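Local coordinates for protein proline iminopeptidase (Streptomyces halstedii, PDB 3WMR) that is an alpha/beta-hydrolase of the S33 peptidase family, an amidohydrolase that acts on polyketide substrates and is classed as a proline iminopeptidase, at residues 133-139 and 250-255; 258-264 and 283-289. All coordinates share one frame; numbering follows the deposited sequence.

Contact 1. Residues 133-139 and 250-255; sequences SVHAARR and CLPDIQ
Ser133 meets the 250-255 loop with its CB, which lies 3.9 Å from Leu251 CD2 and also near Ile254 CD1. Its small side chain lets both branched residues come close to the helix, and its OG is bonded back to the carbonyl of Gly129 one turn earlier. One turn on, Ala136 presents its methyl to Ile254, CB to CG1 at 3.9 Å, and a water joins Ala136 O to the backbone N of Gln255; with CG1 beside its own backbone N (chi1 -66°), the isoleucine sends CD1 back along the helix to Ser133. Ala137 is packed tightly: its CB is 3.5 Å from Cys250 CB, closer than usual van der Waals contact, and near Cys250 O and SG, a fit that suits a residue with a single methyl. The helix is the one that follows the predicted nucleophile, Ser126, in the alpha/beta-hydrolase fold, and here its C-terminal turns rest on the short 3-10 segment 251-253 and the residues on either end of it, Cys250 and Ile254, leading toward strand 258-263. Past the helix end, Arg139 takes positive phi and reaches across with an extended chain. Its NE donates to Asp253 O at 2.8 Å, nearly straight at 174°, using a lone pair in the carbonyl plane, and that oxygen lies almost in the guanidinium plane. The Gln255 amide stacks over one guanidinium face, the planes 3° apart and Gln255 NE2 3.2 Å above the centre; this is flat packing, without a hydrogen bond between the two groups. A water links Arg139 NH2 to Pro252 O.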
ATOM      1  N   SER A 133      -9.898  -0.139  -2.846  1.00 21.07           N
ATOM      2  CA  SER A 133     -11.021   0.653  -3.363  1.00 22.29           C
ATOM      3  C   SER A 133     -11.773  -0.103  -4.453  1.00 22.89           C
ATOM      4  O   SER A 133     -13.009  -0.081  -4.504  1.00 22.39           O
ATOM      5  CB  SER A 133     -10.530   1.977  -3.941  1.00 22.80           C
ATOM      6  OG  SER A 133      -9.954   2.778  -2.940  1.00 23.06           O
ATOM      7  N   VAL A 134     -11.019  -0.764  -5.329  1.00 24.10           N
ATOM      8  CA  VAL A 134     -11.621  -1.568  -6.408  1.00 25.26           C
ATOM      9  C   VAL A 134     -12.464  -2.694  -5.799  1.00 25.23           C
ATOM     10  O   VAL A 134     -13.620  -2.925  -6.180  1.00 25.22           O
ATOM     11  CB  VAL A 134     -10.536  -2.149  -7.348  1.00 25.86           C
ATOM     12  CG1 VAL A 134     -11.141  -3.088  -8.378  1.00 27.11           C
ATOM     13  CG2 VAL A 134      -9.783  -1.025  -8.046  1.00 26.22           C
ATOM     14  N   HIS A 135     -11.876  -3.387  -4.842  1.00 24.04           N
ATOM     15  CA  HIS A 135     -12.586  -4.405  -4.081  1.00 24.05           C
ATOM     16  C   HIS A 135     -13.858  -3.869  -3.393  1.00 24.20           C
ATOM     17  O   HIS A 135     -14.910  -4.471  -3.517  1.00 23.65           O
ATOM     18  CB  HIS A 135     -11.642  -4.998  -3.055  1.00 23.38           C
ATOM     19  CG  HIS A 135     -12.267  -6.028  -2.180  1.00 23.34           C
ATOM     20  ND1 HIS A 135     -12.154  -7.380  -2.428  1.00 23.98           N
ATOM     21  CD2 HIS A 135     -13.009  -5.909  -1.058  1.00 22.52           C
ATOM     22  CE1 HIS A 135     -12.797  -8.048  -1.490  1.00 23.37           C
ATOM     23  NE2 HIS A 135     -13.327  -7.179  -0.650  1.00 23.49           N
ATOM     24  N   ALA A 136     -13.752  -2.743  -2.680  1.00 23.63           N
ATOM     25  CA  ALA A 136     -14.892  -2.150  -1.984  1.00 23.83           C
ATOM     26  C   ALA A 136     -16.003  -1.684  -2.947  1.00 25.05           C
ATOM     27  O   ALA A 136     -17.171  -1.647  -2.567  1.00 25.47           O
ATOM     28  CB  ALA A 136     -14.449  -0.987  -1.113  1.00 23.55           C
ATOM     29  N   ALA A 137     -15.631  -1.351  -4.179  1.00 25.58           N
ATOM     30  CA  ALA A 137     -16.568  -0.801  -5.146  1.00 26.64           C
ATOM     31  C   ALA A 137     -17.512  -1.871  -5.700  1.00 27.94           C
ATOM     32  O   ALA A 137     -18.576  -1.550  -6.204  1.00 27.51           O
ATOM     33  CB  ALA A 137     -15.822  -0.104  -6.272  1.00 26.13           C
ATOM     34  N   ARG A 138     -17.131  -3.132  -5.553  1.00 29.54           N
ATOM     35  CA  ARG A 138     -17.993  -4.258  -5.898  1.00 32.18           C
ATOM     36  C   ARG A 138     -19.000  -4.587  -4.810  1.00 32.08           C
ATOM     37  O   ARG A 138     -19.812  -5.493  -4.975  1.00 31.40           O
ATOM     38  CB  ARG A 138     -17.135  -5.485  -6.193  1.00 34.26           C
ATOM     39  CG  ARG A 138     -16.121  -5.206  -7.280  1.00 37.11           C
ATOM     40  CD  ARG A 138     -15.269  -6.416  -7.598  1.00 39.98           C
ATOM     41  NE  ARG A 138     -14.492  -6.343  -8.853  1.00 42.70           N
ATOM     42  CZ  ARG A 138     -13.994  -5.252  -9.453  1.00 42.17           C
ATOM     43  NH1 ARG A 138     -14.130  -4.023  -8.962  1.00 43.84           N
ATOM     44  NH2 ARG A 138     -13.307  -5.407 -10.579  1.00 42.16           N
ATOM     45  N   ARG A 139     -18.928  -3.872  -3.687  1.00 31.03           N
ATOM     46  CA  ARG A 139     -19.913  -3.968  -2.628  1.00 30.49           C
ATOM     47  C   ARG A 139     -20.035  -5.383  -2.067  1.00 31.04           C
ATOM     48  O   ARG A 139     -21.138  -5.941  -2.019  1.00 32.18           O
ATOM     49  CB  ARG A 139     -21.285  -3.444  -3.121  1.00 31.28           C
ATOM     50  CG  ARG A 139     -21.257  -1.961  -3.487  1.00 31.18           C
ATOM     51  CD  ARG A 139     -22.585  -1.483  -4.072  1.00 32.14           C
ATOM     52  NE  ARG A 139     -22.625  -0.028  -4.217  1.00 32.38           N
ATOM     53  CZ  ARG A 139     -23.685   0.675  -4.625  1.00 35.11           C
ATOM     54  NH1 ARG A 139     -24.824   0.068  -4.933  1.00 36.00           N
ATOM     55  NH2 ARG A 139     -23.612   1.998  -4.733  1.00 35.15           N
ATOM     56  N   CYS A 250     -14.748   3.982  -9.941  1.00 31.42           N
ATOM     57  CA  CYS A 250     -15.437   3.063  -9.046  1.00 30.73           C
ATOM     58  C   CYS A 250     -15.744   3.665  -7.661  1.00 29.18           C
ATOM     59  O   CYS A 250     -16.550   3.109  -6.925  1.00 29.23           O
ATOM     60  CB  CYS A 250     -14.649   1.775  -8.925  1.00 30.70           C
ATOM     61  SG  CYS A 250     -13.278   1.930  -7.776  1.00 32.89           S
ATOM     62  N   LEU A 251     -15.158   4.820  -7.341  1.00 27.38           N
ATOM     63  CA  LEU A 251     -15.260   5.401  -6.001  1.00 26.81           C
ATOM     64  C   LEU A 251     -16.673   5.761  -5.548  1.00 26.44           C
ATOM     65  O   LEU A 251     -16.990   5.586  -4.369  1.00 24.40           O
ATOM     66  CB  LEU A 251     -14.320   6.621  -5.828  1.00 27.31           C
ATOM     67  CG  LEU A 251     -12.810   6.385  -6.022  1.00 26.17           C
ATOM     68  CD1 LEU A 251     -11.993   7.651  -5.795  1.00 26.17           C
ATOM     69  CD2 LEU A 251     -12.281   5.271  -5.146  1.00 26.39           C
ATOM     70  N   PRO A 252     -17.540   6.237  -6.474  1.00 26.54           N
ATOM     71  CA  PRO A 252     -18.903   6.519  -6.039  1.00 26.99           C
ATOM     72  C   PRO A 252     -19.663   5.289  -5.558  1.00 27.15           C
ATOM     73  O   PRO A 252     -20.658   5.448  -4.870  1.00 27.67           O
ATOM     74  CB  PRO A 252     -19.582   7.105  -7.312  1.00 27.75           C
ATOM     75  CG  PRO A 252     -18.449   7.614  -8.137  1.00 28.01           C
ATOM     76  CD  PRO A 252     -17.311   6.660  -7.873  1.00 26.82           C
ATOM     77  N   ASP A 253     -19.208   4.084  -5.910  1.00 27.72           N
ATOM     78  CA  ASP A 253     -19.916   2.847  -5.559  1.00 28.37           C
ATOM     79  C   ASP A 253     -19.550   2.283  -4.183  1.00 27.83           C
ATOM     80  O   ASP A 253     -20.161   1.309  -3.715  1.00 27.57           O
ATOM     81  CB  ASP A 253     -19.665   1.778  -6.624  1.00 29.74           C
ATOM     82  CG  ASP A 253     -20.335   2.106  -7.973  1.00 32.30           C
ATOM     83  OD1 ASP A 253     -21.279   2.924  -8.034  1.00 33.97           O
ATOM     84  OD2 ASP A 253     -19.891   1.540  -8.985  1.00 33.96           O
ATOM     85  N   ILE A 254     -18.543   2.867  -3.541  1.00 26.03           N
ATOM     86  CA  ILE A 254     -18.109   2.414  -2.210  1.00 24.91           C
ATOM     87  C   ILE A 254     -19.139   2.849  -1.171  1.00 25.03           C
ATOM     88  O   ILE A 254     -19.360   4.053  -0.973  1.00 26.55           O
ATOM     89  CB  ILE A 254     -16.703   2.952  -1.864  1.00 22.91           C
ATOM     90  CG1 ILE A 254     -15.662   2.345  -2.810  1.00 22.27           C
ATOM     91  CG2 ILE A 254     -16.344   2.630  -0.422  1.00 22.77           C
ATOM     92  CD1 ILE A 254     -14.310   3.029  -2.789  1.00 21.68           C
ATOM     93  N   GLN A 255     -19.763   1.873  -0.519  1.00 25.20           N
ATOM     94  CA  GLN A 255     -20.858   2.130   0.430  1.00 26.96           C
ATOM     95  C   GLN A 255     -20.409   2.188   1.888  1.00 27.32           C
ATOM     96  O   GLN A 255     -21.112   2.742   2.748  1.00 29.55           O
ATOM     97  CB  GLN A 255     -21.914   1.040   0.311  1.00 28.79           C
ATOM     98  CG  GLN A 255     -22.688   1.099  -0.990  1.00 30.32           C
ATOM     99  CD  GLN A 255     -23.679  -0.050  -1.133  1.00 32.22           C
ATOM    100  OE1 GLN A 255     -23.353  -1.196  -0.859  1.00 33.14           O
ATOM    101  NE2 GLN A 255     -24.889   0.257  -1.589  1.00 33.04           N
TER
HETATM  102  O   HOH W   1     -18.604  -0.856  -0.410  1.00 24.34           O
HETATM  103  O   HOH W   2     -22.219   3.813  -3.040  1.00 35.40           O

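Contact 2. Residues 258-264 and 283-289; sequences TMVLIGR and VRYEVLE
The last two strands of the central sheet, 258-263 and 283-288, pair in parallel as the two arms of a beta-alpha-beta unit, and Val260 stands at the middle of the pairing. Val260 N donates to Arg284 O at 2.7 Å, while Val260 O receives Glu286 N; the same alternation carries on through Ile262 to Arg264 N, which donates to Leu288 O. On the face bearing Val260 and Ile262, Val260 CG2 touches Val283 CG2 at 3.8 Å, and its CG1 comes to the edge of the Tyr285 ring, 4.0 Å from CD1. Ile262 has CG1 between its backbone N and carbonyl carbon (chi1 60°), a turn that brings CD1 to 3.6 Å from Tyr285 OH, where a water also lies. Their beta-branched chains suit an extended strand, and their apolar surface suits burial under the crossover helix 270-279, against Val273 and Phe276. Replacing Tyr285 by an alanine would probably leave Val260 CG1 and Ile262 CD1 without their aromatic neighbour and the water without its hydroxyl partner. The other face turns toward helix 300-312: Met259 CG packs against Arg284 CG at 3.7 Å, its SD meets Glu286 CG, and Leu261 CG lies 3.8 Å from Leu288 CD1. At the C-terminal end, Arg264 bends at chi2 (53°) and chi3 (77°) and grips Glu289 side-on, each carboxylate oxygen using its syn lone pair. In this salt bridge Arg264 NE is 2.9 Å from Glu289 OE1, and Arg264 NH2 a longer 3.3 Å from Glu289 OE2, both oxygens tilted from the guanidinium plane, whose one face is covered by Val287 CG1.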
ATOM      1  N   THR A 258     -15.338   5.001   4.865  1.00 21.78           N
ATOM      2  CA  THR A 258     -13.995   4.986   4.344  1.00 21.61           C
ATOM      3  C   THR A 258     -13.181   6.064   5.042  1.00 21.54           C
ATOM      4  O   THR A 258     -13.700   7.155   5.335  1.00 22.00           O
ATOM      5  CB  THR A 258     -14.019   5.204   2.817  1.00 21.63           C
ATOM      6  OG1 THR A 258     -14.758   4.137   2.200  1.00 21.24           O
ATOM      7  CG2 THR A 258     -12.593   5.240   2.244  1.00 21.84           C
ATOM      8  N   MET A 259     -11.914   5.763   5.336  1.00 21.65           N
ATOM      9  CA  MET A 259     -11.016   6.776   5.914  1.00 21.36           C
ATOM     10  C   MET A 259      -9.809   6.990   4.996  1.00 21.37           C
ATOM     11  O   MET A 259      -9.152   6.016   4.604  1.00 20.37           O
ATOM     12  CB  MET A 259     -10.523   6.395   7.320  1.00 22.03           C
ATOM     13  CG  MET A 259      -9.594   7.448   7.917  1.00 22.07           C
ATOM     14  SD  MET A 259      -9.165   7.287   9.674  1.00 23.68           S
ATOM     15  CE  MET A 259      -8.623   5.584   9.691  1.00 22.07           C
ATOM     16  N   VAL A 260      -9.539   8.257   4.655  1.00 21.38           N
ATOM     17  CA  VAL A 260      -8.327   8.635   3.944  1.00 22.15           C
ATOM     18  C   VAL A 260      -7.317   9.108   4.979  1.00 22.75           C
ATOM     19  O   VAL A 260      -7.618  10.016   5.754  1.00 22.90           O
ATOM     20  CB  VAL A 260      -8.576   9.765   2.936  1.00 23.38           C
ATOM     21  CG1 VAL A 260      -7.267  10.200   2.278  1.00 23.94           C
ATOM     22  CG2 VAL A 260      -9.596   9.326   1.888  1.00 22.53           C
ATOM     23  N   LEU A 261      -6.146   8.478   4.993  1.00 22.38           N
ATOM     24  CA  LEU A 261      -5.102   8.785   5.958  1.00 23.62           C
ATOM     25  C   LEU A 261      -3.817   8.971   5.185  1.00 24.11           C
ATOM     26  O   LEU A 261      -3.359   8.043   4.516  1.00 23.26           O
ATOM     27  CB  LEU A 261      -4.949   7.651   6.973  1.00 23.71           C
ATOM     28  CG  LEU A 261      -4.015   7.910   8.176  1.00 25.10           C
ATOM     29  CD1 LEU A 261      -4.531   7.139   9.380  1.00 25.08           C
ATOM     30  CD2 LEU A 261      -2.564   7.540   7.904  1.00 25.61           C
ATOM     31  N   ILE A 262      -3.251  10.174   5.269  1.00 24.42           N
ATOM     32  CA  ILE A 262      -1.985  10.477   4.630  1.00 24.45           C
ATOM     33  C   ILE A 262      -1.100  11.202   5.626  1.00 25.29           C
ATOM     34  O   ILE A 262      -1.564  11.648   6.702  1.00 24.99           O
ATOM     35  CB  ILE A 262      -2.165  11.340   3.352  1.00 25.18           C
ATOM     36  CG1 ILE A 262      -2.845  12.671   3.698  1.00 26.06           C
ATOM     37  CG2 ILE A 262      -2.990  10.607   2.294  1.00 24.64           C
ATOM     38  CD1 ILE A 262      -2.845  13.670   2.568  1.00 26.22           C
ATOM     39  N   GLY A 263       0.185  11.288   5.298  1.00 26.14           N
ATOM     40  CA  GLY A 263       1.107  12.159   6.043  1.00 26.94           C
ATOM     41  C   GLY A 263       1.107  13.549   5.438  1.00 28.77           C
ATOM     42  O   GLY A 263       0.862  13.701   4.243  1.00 29.04           O
ATOM     43  N   ARG A 264       1.391  14.568   6.250  1.00 30.96           N
ATOM     44  CA  ARG A 264       1.486  15.951   5.756  1.00 32.76           C
ATOM     45  C   ARG A 264       2.543  16.055   4.644  1.00 32.42           C
ATOM     46  O   ARG A 264       2.332  16.739   3.638  1.00 31.10           O
ATOM     47  CB  ARG A 264       1.793  16.923   6.918  1.00 35.20           C
ATOM     48  CG  ARG A 264       1.967  18.405   6.541  1.00 37.97           C
ATOM     49  CD  ARG A 264       0.795  18.970   5.723  1.00 39.70           C
ATOM     50  NE  ARG A 264      -0.401  19.273   6.524  1.00 42.02           N
ATOM     51  CZ  ARG A 264      -1.658  19.339   6.059  1.00 43.18           C
ATOM     52  NH1 ARG A 264      -1.952  19.098   4.776  1.00 43.28           N
ATOM     53  NH2 ARG A 264      -2.648  19.627   6.899  1.00 43.72           N
ATOM     54  N   VAL A 283     -16.902   9.331   3.900  1.00 26.17           N
ATOM     55  CA  VAL A 283     -15.445   9.401   3.930  1.00 26.54           C
ATOM     56  C   VAL A 283     -14.904  10.430   4.900  1.00 27.79           C
ATOM     57  O   VAL A 283     -15.408  11.552   4.991  1.00 28.27           O
ATOM     58  CB  VAL A 283     -14.865   9.658   2.522  1.00 27.51           C
ATOM     59  CG1 VAL A 283     -15.298  11.030   1.975  1.00 29.09           C
ATOM     60  CG2 VAL A 283     -13.338   9.509   2.528  1.00 26.41           C
ATOM     61  N   ARG A 284     -13.863  10.037   5.623  1.00 28.33           N
ATOM     62  CA  ARG A 284     -13.237  10.921   6.595  1.00 29.76           C
ATOM     63  C   ARG A 284     -11.746  11.057   6.294  1.00 28.42           C
ATOM     64  O   ARG A 284     -11.152  10.171   5.693  1.00 27.49           O
ATOM     65  CB  ARG A 284     -13.519  10.433   8.016  1.00 32.47           C
ATOM     66  CG  ARG A 284     -12.844   9.143   8.409  1.00 33.30           C
ATOM     67  CD  ARG A 284     -13.413   8.598   9.718  1.00 35.45           C
ATOM     68  NE  ARG A 284     -14.703   7.926   9.525  1.00 35.97           N
ATOM     69  CZ  ARG A 284     -15.323   7.205  10.463  1.00 36.81           C
ATOM     70  NH1 ARG A 284     -14.791   7.055  11.676  1.00 33.78           N
ATOM     71  NH2 ARG A 284     -16.495   6.643  10.189  1.00 37.50           N
ATOM     72  N   TYR A 285     -11.177  12.192   6.699  1.00 28.85           N
ATOM     73  CA  TYR A 285      -9.854  12.644   6.294  1.00 27.95           C
ATOM     74  C   TYR A 285      -8.933  12.877   7.501  1.00 28.46           C
ATOM     75  O   TYR A 285      -9.279  13.627   8.431  1.00 28.36           O
ATOM     76  CB  TYR A 285     -10.036  13.957   5.528  1.00 29.76           C
ATOM     77  CG  TYR A 285      -8.815  14.508   4.816  1.00 29.52           C
ATOM     78  CD1 TYR A 285      -7.962  13.676   4.093  1.00 29.64           C
ATOM     79  CD2 TYR A 285      -8.551  15.877   4.820  1.00 30.78           C
ATOM     80  CE1 TYR A 285      -6.857  14.187   3.429  1.00 30.35           C
ATOM     81  CE2 TYR A 285      -7.457  16.401   4.149  1.00 31.62           C
ATOM     82  CZ  TYR A 285      -6.615  15.543   3.450  1.00 31.21           C
ATOM     83  OH  TYR A 285      -5.530  16.034   2.781  1.00 33.02           O
ATOM     84  N   GLU A 286      -7.764  12.247   7.487  1.00 26.99           N
ATOM     85  CA  GLU A 286      -6.800  12.401   8.571  1.00 28.20           C
ATOM     86  C   GLU A 286      -5.424  12.650   7.990  1.00 28.04           C
ATOM     87  O   GLU A 286      -4.998  11.920   7.093  1.00 26.18           O
ATOM     88  CB  GLU A 286      -6.751  11.127   9.422  1.00 28.31           C
ATOM     89  CG  GLU A 286      -8.018  10.834  10.189  1.00 29.07           C
ATOM     90  CD  GLU A 286      -8.242  11.774  11.368  1.00 30.81           C
ATOM     91  OE1 GLU A 286      -7.349  12.581  11.710  1.00 29.63           O
ATOM     92  OE2 GLU A 286      -9.335  11.682  11.956  1.00 34.11           O
ATOM     93  N   VAL A 287      -4.740  13.670   8.510  1.00 29.31           N
ATOM     94  CA  VAL A 287      -3.376  13.998   8.105  1.00 29.54           C
ATOM     95  C   VAL A 287      -2.474  13.912   9.325  1.00 30.86           C
ATOM     96  O   VAL A 287      -2.739  14.537  10.342  1.00 31.10           O
ATOM     97  CB  VAL A 287      -3.290  15.410   7.501  1.00 30.74           C
ATOM     98  CG1 VAL A 287      -1.879  15.702   7.004  1.00 30.55           C
ATOM     99  CG2 VAL A 287      -4.287  15.565   6.354  1.00 30.32           C
ATOM    100  N   LEU A 288      -1.437  13.095   9.239  1.00 30.72           N
ATOM    101  CA  LEU A 288      -0.483  12.975  10.315  1.00 32.26           C
ATOM    102  C   LEU A 288       0.660  13.945  10.022  1.00 32.49           C
ATOM    103  O   LEU A 288       1.436  13.787   9.067  1.00 30.01           O
ATOM    104  CB  LEU A 288      -0.037  11.532  10.487  1.00 32.43           C
ATOM    105  CG  LEU A 288      -1.108  10.703  11.219  1.00 33.11           C
ATOM    106  CD1 LEU A 288      -2.348  10.499  10.355  1.00 31.84           C
ATOM    107  CD2 LEU A 288      -0.564   9.358  11.677  1.00 33.91           C
ATOM    108  N   GLU A 289       0.727  14.970  10.859  1.00 34.87           N
ATOM    109  CA  GLU A 289       1.499  16.178  10.566  1.00 36.11           C
ATOM    110  C   GLU A 289       3.008  15.997  10.570  1.00 35.23           C
ATOM    111  O   GLU A 289       3.717  16.819  10.005  1.00 34.25           O
ATOM    112  CB  GLU A 289       1.106  17.294  11.540  1.00 39.15           C
ATOM    113  CG  GLU A 289      -0.357  17.719  11.461  1.00 40.53           C
ATOM    114  CD  GLU A 289      -0.767  18.291  10.106  1.00 42.89           C
ATOM    115  OE1 GLU A 289       0.105  18.599   9.266  1.00 44.56           O
ATOM    116  OE2 GLU A 289      -1.989  18.436   9.874  1.00 45.40           O
TER
HETATM  117  O   HOH W   3     -16.182   7.632   7.073  1.00 23.13           O
HETATM  118  O   HOH W   4      -4.798  18.346   3.225  1.00 40.02           O

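In the fold
The two contacts follow one another along the chain: residues 250-255 run almost directly into strand 258-263, though the contact centres lie about 18 Å apart. Phe276 of helix 270-279 bridges them, meeting Ser133 and Leu251 in contact 1 and Val260 in contact 2. Contact 2 lies nearer the predicted catalytic residues: the Ile262 side chain is about 4 Å from that of Asp266, whose OD2 accepts from Gly263 N, and Gly263 is about 7 Å from the His293 side chain. In contact 1, the Ser133 side chain is about 11 Å from that of Ser126, the predicted nucleophile, in the turn just before that helix, and the Val134 side chain about 4 Å from the bound P4G.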